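Local coordinates for TRNA nucleotidyl transferase-related protein (Thermotoga maritima, PDB 3H38), which adds the CCA sequence to the 3' end of tRNA from CTP and ATP, as a class II CCA-adding enzyme, at residues 19-22 / 23-26; 27-30 / 31-34; 267-270 / 271-274. All coordinates share one frame; numbering follows the deposited sequence.

Contact 1. Residues 19-22 / 23-26; sequences ILNL and FRLL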
ATOM      1  N   ILE A  19     -26.234   1.498  14.410  1.00 64.93           N
ATOM      2  CA  ILE A  19     -25.851   2.026  13.115  1.00 53.57           C
ATOM      3  C   ILE A  19     -26.967   1.926  12.055  1.00 55.17           C
ATOM      4  O   ILE A  19     -27.136   2.829  11.228  1.00 50.75           O
ATOM      5  CB  ILE A  19     -24.598   1.273  12.655  1.00 51.66           C
ATOM      6  CG1 ILE A  19     -23.360   1.911  13.288  1.00 47.53           C
ATOM      7  CG2 ILE A  19     -24.489   1.219  11.147  1.00 55.05           C
ATOM      8  CD1 ILE A  19     -22.064   1.327  12.792  1.00 54.73           C
ATOM      9  N   LEU A  20     -27.728   0.837  12.088  1.00 52.62           N
ATOM     10  CA  LEU A  20     -28.904   0.706  11.240  1.00 44.15           C
ATOM     11  C   LEU A  20     -29.853   1.857  11.484  1.00 49.42           C
ATOM     12  O   LEU A  20     -30.402   2.428  10.537  1.00 44.52           O
ATOM     13  CB  LEU A  20     -29.645  -0.608  11.509  1.00 39.21           C
ATOM     14  CG  LEU A  20     -29.760  -1.560  10.323  1.00 42.14           C
ATOM     15  CD1 LEU A  20     -31.067  -2.313  10.328  1.00 42.11           C
ATOM     16  CD2 LEU A  20     -29.621  -0.774   9.040  1.00 45.12           C
ATOM     17  N   ASN A  21     -30.060   2.177  12.760  1.00 45.62           N
ATOM     18  CA  ASN A  21     -30.985   3.240  13.124  1.00 52.00           C
ATOM     19  C   ASN A  21     -30.546   4.598  12.615  1.00 54.74           C
ATOM     20  O   ASN A  21     -31.377   5.455  12.313  1.00 53.15           O
ATOM     21  CB  ASN A  21     -31.212   3.271  14.629  1.00 55.36           C
ATOM     22  CG  ASN A  21     -32.392   2.407  15.046  1.00 68.69           C
ATOM     23  OD1 ASN A  21     -33.261   2.066  14.223  1.00 62.46           O
ATOM     24  ND2 ASN A  21     -32.433   2.045  16.327  1.00 76.24           N
ATOM     25  N   LEU A  22     -29.229   4.762  12.523  1.00 52.01           N
ATOM     26  CA  LEU A  22     -28.585   5.935  11.951  1.00 54.21           C
ATOM     27  C   LEU A  22     -28.876   6.068  10.452  1.00 48.68           C
ATOM     28  O   LEU A  22     -29.307   7.125   9.999  1.00 45.69           O
ATOM     29  CB  LEU A  22     -27.076   5.811  12.160  1.00 47.03           C
ATOM     30  CG  LEU A  22     -26.216   6.962  11.657  1.00 33.95           C
ATOM     31  CD1 LEU A  22     -26.693   8.276  12.214  1.00 39.24           C
ATOM     32  CD2 LEU A  22     -24.757   6.743  12.051  1.00 41.25           C
ATOM     33  N   PHE A  23     -28.606   4.997   9.695  1.00 35.41           N
ATOM     34  CA  PHE A  23     -28.956   4.927   8.283  1.00 36.31           C
ATOM     35  C   PHE A  23     -30.410   5.367   8.126  1.00 39.97           C
ATOM     36  O   PHE A  23     -30.742   6.132   7.221  1.00 39.08           O
ATOM     37  CB  PHE A  23     -28.768   3.508   7.714  1.00 41.44           C
ATOM     38  CG  PHE A  23     -27.311   3.103   7.480  1.00 49.59           C
ATOM     39  CD1 PHE A  23     -26.394   3.987   6.941  1.00 48.69           C
ATOM     40  CD2 PHE A  23     -26.882   1.814   7.762  1.00 59.62           C
ATOM     41  CE1 PHE A  23     -25.079   3.615   6.715  1.00 53.88           C
ATOM     42  CE2 PHE A  23     -25.556   1.431   7.542  1.00 61.05           C
ATOM     43  CZ  PHE A  23     -24.657   2.332   7.020  1.00 60.89           C
ATOM     44  N   ARG A  24     -31.268   4.896   9.030  1.00 34.25           N
ATOM     45  CA  ARG A  24     -32.682   5.288   9.031  1.00 32.18           C
ATOM     46  C   ARG A  24     -32.866   6.800   9.219  1.00 36.76           C
ATOM     47  O   ARG A  24     -33.497   7.468   8.388  1.00 43.95           O
ATOM     48  CB  ARG A  24     -33.487   4.473  10.047  1.00 24.78           C
ATOM     49  CG  ARG A  24     -33.695   3.017   9.625  1.00 30.19           C
ATOM     50  CD  ARG A  24     -34.658   2.229  10.552  1.00 44.16           C
ATOM     51  NE  ARG A  24     -35.218   1.057   9.865  1.00 44.63           N
ATOM     52  CZ  ARG A  24     -34.880  -0.196  10.148  1.00 53.26           C
ATOM     53  NH1 ARG A  24     -34.018  -0.430  11.135  1.00 62.14           N
ATOM     54  NH2 ARG A  24     -35.413  -1.216   9.468  1.00 47.61           N
ATOM     55  N   LEU A  25     -32.254   7.344  10.241  1.00 34.69           N
ATOM     56  CA  LEU A  25     -32.310   8.761  10.476  1.00 44.28           C
ATOM     57  C   LEU A  25     -31.882   9.555   9.303  1.00 37.03           C
ATOM     58  O   LEU A  25     -32.494  10.506   8.979  1.00 40.78           O
ATOM     59  CB  LEU A  25     -31.375   9.124  11.590  1.00 55.83           C
ATOM     60  CG  LEU A  25     -31.832   8.884  12.991  1.00 65.72           C
ATOM     61  CD1 LEU A  25     -31.353  10.050  13.797  1.00 69.83           C
ATOM     62  CD2 LEU A  25     -33.311   8.797  12.978  1.00 64.14           C
ATOM     63  N   LEU A  26     -30.788   9.150   8.688  1.00 45.53           N
ATOM     64  CA  LEU A  26     -30.243   9.846   7.538  1.00 40.74           C
ATOM     65  C   LEU A  26     -31.262   9.835   6.404  1.00 43.14           C
ATOM     66  O   LEU A  26     -31.460  10.856   5.726  1.00 49.92           O
ATOM     67  CB  LEU A  26     -28.915   9.235   7.098  1.00 42.08           C
ATOM     68  CG  LEU A  26     -27.734   9.382   8.068  1.00 46.37           C
ATOM     69  CD1 LEU A  26     -26.584   8.464   7.688  1.00 37.28           C
ATOM     70  CD2 LEU A  26     -27.246  10.815   8.149  1.00 44.17           C
TER

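Contact 2. Residues 27-30 / 31-34; sequences GKFG and DEVN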
ATOM      1  N   GLY A  27     -31.917   8.691   6.214  1.00 31.80           N
ATOM      2  CA  GLY A  27     -32.933   8.567   5.185  1.00 40.57           C
ATOM      3  C   GLY A  27     -34.006   9.595   5.466  1.00 41.08           C
ATOM      4  O   GLY A  27     -34.416  10.356   4.586  1.00 34.85           O
ATOM      5  N   LYS A  28     -34.427   9.612   6.713  1.00 46.20           N
ATOM      6  CA  LYS A  28     -35.451  10.501   7.199  1.00 47.61           C
ATOM      7  C   LYS A  28     -35.106  11.958   7.013  1.00 48.10           C
ATOM      8  O   LYS A  28     -35.953  12.691   6.571  1.00 47.93           O
ATOM      9  CB  LYS A  28     -35.767  10.197   8.654  1.00 53.60           C
ATOM     10  CG  LYS A  28     -37.220  10.034   8.983  1.00 62.70           C
ATOM     11  CD  LYS A  28     -37.957  11.345   9.090  1.00 72.25           C
ATOM     12  CE  LYS A  28     -39.231  11.367   8.222  1.00 73.58           C
ATOM     13  NZ  LYS A  28     -40.137  12.539   8.415  1.00 63.04           N
ATOM     14  N   PHE A  29     -33.866  12.359   7.307  1.00 34.00           N
ATOM     15  CA  PHE A  29     -33.399  13.717   7.007  1.00 32.55           C
ATOM     16  C   PHE A  29     -33.486  13.984   5.517  1.00 31.00           C
ATOM     17  O   PHE A  29     -33.748  15.109   5.104  1.00 45.12           O
ATOM     18  CB  PHE A  29     -31.950  13.951   7.438  1.00 44.58           C
ATOM     19  CG  PHE A  29     -31.703  13.748   8.898  1.00 54.59           C
ATOM     20  CD1 PHE A  29     -30.417  13.530   9.367  1.00 53.12           C
ATOM     21  CD2 PHE A  29     -32.756  13.758   9.808  1.00 55.83           C
ATOM     22  CE1 PHE A  29     -30.184  13.334  10.720  1.00 55.25           C
ATOM     23  CE2 PHE A  29     -32.527  13.563  11.158  1.00 54.23           C
ATOM     24  CZ  PHE A  29     -31.242  13.347  11.615  1.00 56.49           C
ATOM     25  N   GLY A  30     -33.247  12.952   4.710  1.00 27.43           N
ATOM     26  CA  GLY A  30     -33.274  13.097   3.264  1.00 28.80           C
ATOM     27  C   GLY A  30     -34.633  13.619   2.838  1.00 40.12           C
ATOM     28  O   GLY A  30     -34.726  14.631   2.152  1.00 43.93           O
ATOM     29  N   ASP A  31     -35.686  12.930   3.265  1.00 38.36           N
ATOM     30  CA  ASP A  31     -37.057  13.321   2.968  1.00 39.48           C
ATOM     31  C   ASP A  31     -37.384  14.724   3.471  1.00 42.29           C
ATOM     32  O   ASP A  31     -38.084  15.482   2.805  1.00 47.09           O
ATOM     33  CB  ASP A  31     -38.037  12.344   3.608  1.00 42.88           C
ATOM     34  CG  ASP A  31     -38.139  11.046   2.847  1.00 56.15           C
ATOM     35  OD1 ASP A  31     -37.395  10.904   1.849  1.00 60.82           O
ATOM     36  OD2 ASP A  31     -38.960  10.178   3.240  1.00 52.44           O
ATOM     37  N   GLU A  32     -36.883  15.059   4.649  1.00 32.16           N
ATOM     38  CA  GLU A  32     -37.248  16.310   5.294  1.00 46.70           C
ATOM     39  C   GLU A  32     -36.591  17.499   4.618  1.00 56.62           C
ATOM     40  O   GLU A  32     -36.983  18.639   4.849  1.00 63.33           O
ATOM     41  CB  GLU A  32     -36.898  16.273   6.778  1.00 46.62           C
ATOM     42  CG  GLU A  32     -37.888  15.461   7.607  1.00 41.39           C
ATOM     43  CD  GLU A  32     -37.361  15.149   8.996  1.00 48.67           C
ATOM     44  OE1 GLU A  32     -38.106  14.533   9.784  1.00 56.42           O
ATOM     45  OE2 GLU A  32     -36.201  15.507   9.301  1.00 41.35           O
ATOM     46  N   VAL A  33     -35.594  17.225   3.782  1.00 53.73           N
ATOM     47  CA  VAL A  33     -34.945  18.261   2.989  1.00 46.83           C
ATOM     48  C   VAL A  33     -35.000  17.898   1.510  1.00 43.28           C
ATOM     49  O   VAL A  33     -34.285  18.462   0.692  1.00 31.78           O
ATOM     50  CB  VAL A  33     -33.493  18.466   3.423  1.00 55.07           C
ATOM     51  CG1 VAL A  33     -33.450  19.014   4.835  1.00 48.86           C
ATOM     52  CG2 VAL A  33     -32.713  17.144   3.331  1.00 59.15           C
ATOM     53  N   ASN A  34     -35.856  16.940   1.174  1.00 45.99           N
ATOM     54  CA  ASN A  34     -36.080  16.585  -0.224  1.00 52.85           C
ATOM     55  C   ASN A  34     -34.845  16.161  -1.021  1.00 45.97           C
ATOM     56  O   ASN A  34     -34.695  16.532  -2.183  1.00 48.70           O
ATOM     57  CB  ASN A  34     -36.804  17.722  -0.948  1.00 60.36           C
ATOM     58  CG  ASN A  34     -38.191  17.958  -0.399  1.00 68.16           C
ATOM     59  OD1 ASN A  34     -39.069  17.093  -0.505  1.00 72.74           O
ATOM     60  ND2 ASN A  34     -38.399  19.126   0.207  1.00 68.25           N
TER

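Contact 3. Residues 267-270 / 271-274; sequences IPWV and EENF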
ATOM      1  N   ILE A 267      10.039  -9.817   5.096  1.00 53.51           N
ATOM      2  CA  ILE A 267       9.682  -8.456   5.458  1.00 55.33           C
ATOM      3  C   ILE A 267       9.115  -8.313   6.887  1.00 66.34           C
ATOM      4  O   ILE A 267       9.445  -7.358   7.595  1.00 65.19           O
ATOM      5  CB  ILE A 267       8.784  -7.821   4.377  1.00 49.60           C
ATOM      6  CG1 ILE A 267       9.679  -7.187   3.293  1.00 47.72           C
ATOM      7  CG2 ILE A 267       7.815  -6.794   4.988  1.00 39.48           C
ATOM      8  CD1 ILE A 267       8.933  -6.575   2.137  1.00 41.94           C
ATOM      9  N   PRO A 268       8.293  -9.277   7.330  1.00 68.80           N
ATOM     10  CA  PRO A 268       7.686  -9.094   8.649  1.00 68.78           C
ATOM     11  C   PRO A 268       8.703  -9.356   9.757  1.00 63.37           C
ATOM     12  O   PRO A 268       8.637  -8.710  10.805  1.00 63.49           O
ATOM     13  CB  PRO A 268       6.570 -10.146   8.674  1.00 71.84           C
ATOM     14  CG  PRO A 268       6.525 -10.746   7.277  1.00 70.07           C
ATOM     15  CD  PRO A 268       7.882 -10.548   6.715  1.00 70.17           C
ATOM     16  N   TRP A 269       9.624 -10.289   9.522  1.00 56.87           N
ATOM     17  CA  TRP A 269      10.734 -10.535  10.447  1.00 55.46           C
ATOM     18  C   TRP A 269      11.580  -9.274  10.599  1.00 58.10           C
ATOM     19  O   TRP A 269      12.395  -9.185  11.504  1.00 58.03           O
ATOM     20  CB  TRP A 269      11.619 -11.673   9.931  1.00 51.13           C
ATOM     21  CG  TRP A 269      12.734 -12.106  10.865  1.00 63.72           C
ATOM     22  CD1 TRP A 269      12.746 -13.222  11.649  1.00 77.22           C
ATOM     23  CD2 TRP A 269      13.996 -11.455  11.086  1.00 57.28           C
ATOM     24  NE1 TRP A 269      13.922 -13.300  12.352  1.00 71.67           N
ATOM     25  CE2 TRP A 269      14.709 -12.228  12.025  1.00 61.90           C
ATOM     26  CE3 TRP A 269      14.589 -10.292  10.590  1.00 46.17           C
ATOM     27  CZ2 TRP A 269      15.980 -11.884  12.474  1.00 61.58           C
ATOM     28  CZ3 TRP A 269      15.850  -9.948  11.037  1.00 53.46           C
ATOM     29  CH2 TRP A 269      16.535 -10.743  11.970  1.00 60.93           C
ATOM     30  N   VAL A 270      11.391  -8.305   9.708  1.00 56.36           N
ATOM     31  CA  VAL A 270      12.169  -7.073   9.760  1.00 60.00           C
ATOM     32  C   VAL A 270      11.387  -5.973  10.450  1.00 67.09           C
ATOM     33  O   VAL A 270      11.957  -5.168  11.188  1.00 70.85           O
ATOM     34  CB  VAL A 270      12.567  -6.571   8.362  1.00 52.46           C
ATOM     35  CG1 VAL A 270      13.202  -5.191   8.463  1.00 44.40           C
ATOM     36  CG2 VAL A 270      13.513  -7.543   7.692  1.00 53.82           C
ATOM     37  N   GLU A 271      10.085  -5.925  10.183  1.00 70.24           N
ATOM     38  CA  GLU A 271       9.201  -4.995  10.876  1.00 69.84           C
ATOM     39  C   GLU A 271       9.160  -5.406  12.339  1.00 79.86           C
ATOM     40  O   GLU A 271       8.913  -4.586  13.233  1.00 79.80           O
ATOM     41  CB  GLU A 271       7.793  -5.029  10.282  1.00 57.88           C
ATOM     42  CG  GLU A 271       7.708  -4.577   8.837  1.00 54.62           C
ATOM     43  CD  GLU A 271       6.275  -4.401   8.367  1.00 55.18           C
ATOM     44  OE1 GLU A 271       5.940  -3.316   7.841  1.00 57.03           O
ATOM     45  OE2 GLU A 271       5.478  -5.350   8.524  1.00 55.01           O
ATOM     46  N   GLU A 272       9.372  -6.704  12.549  1.00 79.23           N
ATOM     47  CA  GLU A 272       9.477  -7.324  13.858  1.00 80.37           C
ATOM     48  C   GLU A 272      10.715  -6.978  14.661  1.00 73.62           C
ATOM     49  O   GLU A 272      10.634  -6.529  15.765  1.00 72.63           O
ATOM     50  CB  GLU A 272       9.480  -8.837  13.623  1.00 91.55           C
ATOM     51  CG  GLU A 272       9.403  -9.762  14.821  1.00104.68           C
ATOM     52  CD  GLU A 272       9.603 -11.245  14.431  1.00112.37           C
ATOM     53  OE1 GLU A 272      10.556 -11.874  14.942  1.00114.07           O
ATOM     54  OE2 GLU A 272       8.811 -11.789  13.620  1.00114.13           O
ATOM     55  N   ASN A 273      11.869  -7.111  14.065  1.00 68.35           N
ATOM     56  CA  ASN A 273      13.117  -6.881  14.769  1.00 66.08           C
ATOM     57  C   ASN A 273      13.685  -5.462  14.595  1.00 70.02           C
ATOM     58  O   ASN A 273      14.562  -5.047  15.359  1.00 73.92           O
ATOM     59  CB  ASN A 273      14.148  -7.952  14.384  1.00 54.76           C
ATOM     60  CG  ASN A 273      13.729  -9.364  14.822  1.00 64.34           C
ATOM     61  OD1 ASN A 273      14.151  -9.850  15.878  1.00 65.34           O
ATOM     62  ND2 ASN A 273      12.898 -10.026  14.010  1.00 62.00           N
ATOM     63  N   PHE A 274      13.175  -4.711  13.619  1.00 60.64           N
ATOM     64  CA  PHE A 274      13.796  -3.428  13.267  1.00 55.86           C
ATOM     65  C   PHE A 274      12.886  -2.209  13.083  1.00 56.33           C
ATOM     66  O   PHE A 274      13.383  -1.085  12.936  1.00 50.60           O
ATOM     67  CB  PHE A 274      14.715  -3.592  12.053  1.00 49.14           C
ATOM     68  CG  PHE A 274      15.988  -4.325  12.366  1.00 53.91           C
ATOM     69  CD1 PHE A 274      17.078  -3.651  12.896  1.00 56.02           C
ATOM     70  CD2 PHE A 274      16.086  -5.694  12.163  1.00 56.98           C
ATOM     71  CE1 PHE A 274      18.257  -4.329  13.202  1.00 58.58           C
ATOM     72  CE2 PHE A 274      17.260  -6.379  12.472  1.00 58.13           C
ATOM     73  CZ  PHE A 274      18.345  -5.693  12.992  1.00 56.74           C
TER

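Contact 1. Residues 19-22 / 23-26
I19 and F23 stand one turn apart on helix 17-32, and their side chains lie side by side, pointing the same way. F23 holds CG beside its own N, anti to the carbonyl carbon (chi1 -75°), which lays the ring back toward I19 and L20. The CG2 branch of I19 meets CE2 of F23 at 3.8 Å. L20 comes to the ring at its edge, its CD2 in the ring plane and 4.0 Å from CD2 of F23. A looser apolar pair follows, CG of L22 and CD1 of L26, 4.3 Å apart. With the F23 ring cut back to an alanine, I19 CG2 and L20 CD2 would probably lose their shared neighbour, and a gap is likely to open where the ring now meets F43 and I56.

The R24 guanidinium lies obliquely by the L20 methyl, NH1 of R24 3.6 Å from CD1 of L20. N21 OD1 is at its edge, near its plane, but at 4.0 Å from R24 NH1 is too far for a hydrogen bond.

The backbone bonds are regular. F23 N to I19 O is 3.0 Å and nearly straight, at 170°.

F23 meets F43 edge-to-face and also touches L140. F23, L22 and L26 all pack on I56, and L26 reaches I58, which seats this helix on strand 56-60 of the head domain.

Contact 2. Residues 27-30 / 31-34
K28 and E32 meet because both side chains are turned along the helix. K28 bends at chi2 (-78°) and again at chi3, which folds its long chain onto the next turn. E32 holds CG beside its own backbone N (chi1 -77°) and runs extended from there, back toward K28. The result is an i to i+4 salt bridge, with K28 NZ 3.2 Å from E32 OE1. The ammonium comes to the anti side of OE1, 28° out of the carboxylate plane. The lysine methylenes follow the same oxygen, and CD of K28 is 3.3 Å from E32 OE1.

The other oxygen has a different role. E32 OE2 is hydrogen-bonded to the hydroxyl of Y70 on helix 64-72. It also lies at the edge of the F29 ring, 3.9 Å from CD2 of F29. That ring meets Y70 edge-to-face and packs on F67, A71 and F74.

The backbone shows the helix closing. D31 N to G27 O is 3.2 Å and E32 N to K28 O is 3.2 Å, both the usual helical pattern. V33 N bonds G30 O at 3.2 Å, from well above the carbonyl plane, and has at most a weak, less certain bond to F29 O. N34 N bonds D31 O at 3.1 Å, and the N-H of the residue after N34 returns to G30 O. N34 has a positive phi and is the C-prime residue of this Schellman motif, which ends helix 17-32.

The E32 carboxylate thus has one oxygen on a lysine and the other on a tyrosine. The paired charge and the second bond probably keep it ionised and restrict its rotation.

Contact 3. Residues 267-270 / 271-274
W269 and N273 form the close part of this contact. W269 has CG anti to the backbone N (chi1 -175°), which swings the indole out beside the helix. N273, with CG beside its own N, reaches back over it. ND2 of N273 sits over the centre of one indole face, 3.4 Å from CD2 of W269. The amide plane is tilted 28° from the ring, so ND2 rather than the whole amide covers the face. The same ND2 donates to W269 O at 2.7 Å, at a fairly straight 162°, with the acceptor near the amide plane. W269 O also takes a weak backbone bond from N273 N, so the side-chain bond is the stronger one in this last turn. One nitrogen therefore touches both the ring and the carbonyl of a single residue, which should fix the turn of the amide. A weak bond from N273 ND2 to E272 OE1, 3.1 Å, adds to the hold.

F274 continues the packed side. Its ring lies beside the indole, and its CE2 is 4.1 Å from CZ3 of W269, which approaches the phenyl edge. V270 CG1 meets CB of F274 at 4.2 Å.

These residues lie near the C-terminal end of helix 254-274, in the all-helical region. P268 has no N-H to give to the turn before, and the helix is kinked there. I267, V270 and F274 touch helix 345-352. W269, N273 and F274 pack on L368 of helix 357-371, and K364 makes a cation-pi contact with W269.

The acidic side is looser. E271 is partly exposed, and its OE2 makes a long, weak ion pair with R279. E272 is exposed, its extended chain crossing the indole obliquely, with OE1 4.2 Å from W269 CD1.

Overall arrangement
This chain is the C-terminal part of a longer protein and carries the nucleotidyltransferase head and the helical region. Contacts 1 and 2 are successive parts of helix 17-32, with centres 12 Å apart. Contact 1 is the one near the magnesium site. The side chain of F23 is about 8 Å from those of D55 and D57, which bind magnesium in another structure of this protein; none is bound here. Contact 2 lies where the helix ends, away from the known binding sites. Contact 3 is in the helical region. Its centre is 42 Å from that of contact 1 and 51 Å from that of contact 2, on the opposite side of the chain's centre from contact 2.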